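Local coordinates for protein halohydrin dehalogenase (Rhizobium radiobacter, PDB 4IY1) that probably catalyses, as a tetramer of short-chain dehydrogenase/reductase fold, the reversible release of halide from halohydrins to form epoxides and ring opening by nucleophiles such as cyanide, at residues B[200-205]-B[209-214]. The protein carries 37 engineered substitutions. Residues are numbered along the deposited sequence; the frame is centred on the assembly and turned at random.
Sequences AWVRKY and QRLGTQ. Engineered in segment 200-205: Trp-201 (natural residue His), Arg-203 (natural residue Lys), Tyr-205 (natural residue Val).
In this Rossmann-type subunit the chain folds back on the last turn of helix 196-205, where Val-202 and Arg-203 meet the returning loop at Gln-209, Arg-210 and Leu-211. Gln-209 lies across the engineered Arg-203, their CA atoms 4.0 Å apart. Its CG rests 3.3 Å from Arg-203 O, and the chain, extended beyond CG, runs past this carbonyl to leave NE2 in a weak hydrogen bond with the same oxygen (3.4 Å, N-H...O angle 142°). The Arg-203 chain bends at chi3 (86°), turning its guanidinium so that Gln-209 CD lies loosely over one face, the planes 38° apart and the nearest pair, Arg-203 NH2 and Gln-209 OE1, at 4.0 Å. With an alanine in place of Gln-209, the Arg-203 carbonyl would probably lose this side-chain donor and the guanidinium the amide over its face. Deeper in, Val-202 points CG1, anti to the backbone N, at the loop backbone, 3.5 Å from Arg-210 O, while its CG2 meets Leu-211 CD2 at 3.9 Å, the two side chains crossing nearly at right angles. Trp-192 of helix 189-192 packs on both. Arg-210 instead serves the loop: NH1 donates a hydrogen bond to Leu-211 O (3.1 Å) and forms a salt bridge with Glu-216. From here the loop runs past Gly-177 and Asp-179, which follow strand 170-175 and bond to the Gly-212 backbone, and enters helix 214-225 with Thr-213 as N-cap.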
loop_
_atom_site.group_PDB
_atom_site.type_symbol
_atom_site.label_atom_id
_atom_site.label_comp_id
_atom_site.label_asym_id
_atom_site.label_seq_id
_atom_site.Cartn_x
_atom_site.Cartn_y
_atom_site.Cartn_z
ATOM N N ALA B 200 26.985 -7.823 -8.167
ATOM C CA ALA B 200 26.206 -9.047 -8.240
ATOM C C ALA B 200 24.914 -8.885 -7.441
ATOM O O ALA B 200 23.881 -9.445 -7.796
ATOM C CB ALA B 200 27.014 -10.233 -7.731
ATOM N N TRP B 201 24.999 -8.156 -6.332
ATOM C CA TRP B 201 23.845 -7.875 -5.487
ATOM C C TRP B 201 22.806 -7.064 -6.241
ATOM O O TRP B 201 21.615 -7.387 -6.207
ATOM C CB TRP B 201 24.296 -7.144 -4.225
ATOM C CG TRP B 201 23.227 -6.989 -3.184
ATOM C CD1 TRP B 201 22.928 -7.858 -2.126
ATOM C CD2 TRP B 201 22.313 -5.856 -3.026
ATOM N NE1 TRP B 201 21.919 -7.335 -1.343
ATOM C CE2 TRP B 201 21.479 -6.159 -1.859
ATOM C CE3 TRP B 201 22.084 -4.682 -3.738
ATOM C CZ2 TRP B 201 20.460 -5.318 -1.451
ATOM C CZ3 TRP B 201 21.062 -3.827 -3.309
ATOM C CH2 TRP B 201 20.253 -4.149 -2.207
ATOM N N VAL B 202 23.260 -6.078 -7.010
ATOM C CA VAL B 202 22.355 -5.228 -7.758
ATOM C C VAL B 202 21.625 -6.026 -8.832
ATOM O O VAL B 202 20.376 -6.027 -8.893
ATOM C CB VAL B 202 23.075 -4.009 -8.355
ATOM C CG1 VAL B 202 22.174 -3.296 -9.358
ATOM C CG2 VAL B 202 23.507 -3.051 -7.248
ATOM N N ARG B 203 22.389 -6.843 -9.553
ATOM C CA ARG B 203 21.848 -7.667 -10.617
ATOM C C ARG B 203 20.907 -8.727 -10.081
ATOM O O ARG B 203 19.965 -9.123 -10.756
ATOM C CB ARG B 203 22.973 -8.301 -11.454
ATOM C CG ARG B 203 23.975 -7.281 -11.991
ATOM C CD ARG B 203 24.971 -7.895 -12.965
ATOM N NE ARG B 203 24.440 -7.911 -14.322
ATOM C CZ ARG B 203 23.822 -8.950 -14.877
ATOM N NH1 ARG B 203 23.672 -10.079 -14.196
ATOM N NH2 ARG B 203 23.359 -8.858 -16.117
ATOM N N LYS B 204 21.132 -9.143 -8.844
ATOM C CA LYS B 204 20.268 -10.104 -8.199
ATOM C C LYS B 204 18.888 -9.533 -7.797
ATOM O O LYS B 204 17.867 -10.178 -7.994
ATOM C CB LYS B 204 20.958 -10.681 -6.981
ATOM C CG LYS B 204 20.317 -11.951 -6.461
ATOM C CD LYS B 204 21.205 -12.559 -5.398
ATOM C CE LYS B 204 20.601 -13.826 -4.822
ATOM N NZ LYS B 204 21.469 -14.325 -3.716
ATOM N N TYR B 205 18.873 -8.370 -7.156
ATOM C CA TYR B 205 17.695 -7.956 -6.386
ATOM C C TYR B 205 16.856 -6.855 -7.062
ATOM O O TYR B 205 15.686 -6.644 -6.707
ATOM C CB TYR B 205 18.092 -7.570 -4.961
ATOM C CG TYR B 205 18.425 -8.758 -4.086
ATOM C CD1 TYR B 205 17.460 -9.697 -3.780
ATOM C CD2 TYR B 205 19.718 -8.970 -3.618
ATOM C CE1 TYR B 205 17.748 -10.797 -2.999
ATOM C CE2 TYR B 205 20.035 -10.094 -2.869
ATOM C CZ TYR B 205 19.038 -10.999 -2.547
ATOM O OH TYR B 205 19.295 -12.103 -1.761
ATOM N N GLN B 209 18.283 -4.836 -13.106
ATOM C CA GLN B 209 19.648 -5.353 -12.975
ATOM C C GLN B 209 20.715 -4.276 -13.212
ATOM O O GLN B 209 21.778 -4.565 -13.741
ATOM C CB GLN B 209 19.878 -6.545 -13.931
ATOM C CG GLN B 209 19.038 -7.754 -13.599
ATOM C CD GLN B 209 19.307 -8.928 -14.531
ATOM O OE1 GLN B 209 19.408 -8.760 -15.750
ATOM N NE2 GLN B 209 19.328 -10.129 -13.973
ATOM N N ARG B 210 20.419 -3.043 -12.816
ATOM C CA ARG B 210 21.392 -1.958 -12.789
ATOM C C ARG B 210 21.023 -0.970 -11.696
ATOM O O ARG B 210 20.007 -1.149 -11.016
ATOM C CB ARG B 210 21.444 -1.236 -14.131
ATOM C CG ARG B 210 20.083 -0.763 -14.627
ATOM C CD ARG B 210 20.253 0.255 -15.740
ATOM N NE ARG B 210 18.965 0.729 -16.237
ATOM C CZ ARG B 210 18.413 1.887 -15.891
ATOM N NH1 ARG B 210 19.002 2.683 -14.982
ATOM N NH2 ARG B 210 17.276 2.260 -16.466
ATOM N N LEU B 211 21.923 -0.022 -11.441
ATOM C CA LEU B 211 21.650 1.130 -10.602
ATOM C C LEU B 211 20.900 2.132 -11.454
ATOM O O LEU B 211 21.066 2.156 -12.669
ATOM C CB LEU B 211 22.964 1.778 -10.107
ATOM C CG LEU B 211 23.871 0.998 -9.160
ATOM C CD1 LEU B 211 25.262 1.631 -9.060
ATOM C CD2 LEU B 211 23.253 0.843 -7.781
ATOM N N GLY B 212 20.119 3.004 -10.822
ATOM C CA GLY B 212 19.514 4.113 -11.565
ATOM C C GLY B 212 20.491 5.268 -11.670
ATOM O O GLY B 212 21.442 5.362 -10.880
ATOM N N THR B 213 20.290 6.139 -12.643
ATOM C CA THR B 213 21.209 7.262 -12.811
ATOM C C THR B 213 20.674 8.517 -12.122
ATOM O O THR B 213 19.465 8.617 -11.858
ATOM C CB THR B 213 21.498 7.528 -14.307
ATOM O OG1 THR B 213 20.295 7.932 -14.969
ATOM C CG2 THR B 213 22.024 6.204 -14.989
ATOM N N GLN B 214 21.583 9.430 -11.766
ATOM C CA GLN B 214 21.209 10.777 -11.365
ATOM C C GLN B 214 20.255 11.381 -12.368
ATOM O O GLN B 214 19.343 12.130 -12.006
ATOM C CB GLN B 214 22.436 11.710 -11.221
ATOM C CG GLN B 214 23.229 11.512 -9.947
ATOM C CD GLN B 214 22.430 11.809 -8.677
ATOM O OE1 GLN B 214 22.000 12.946 -8.444
ATOM N NE2 GLN B 214 22.281 10.789 -7.816
#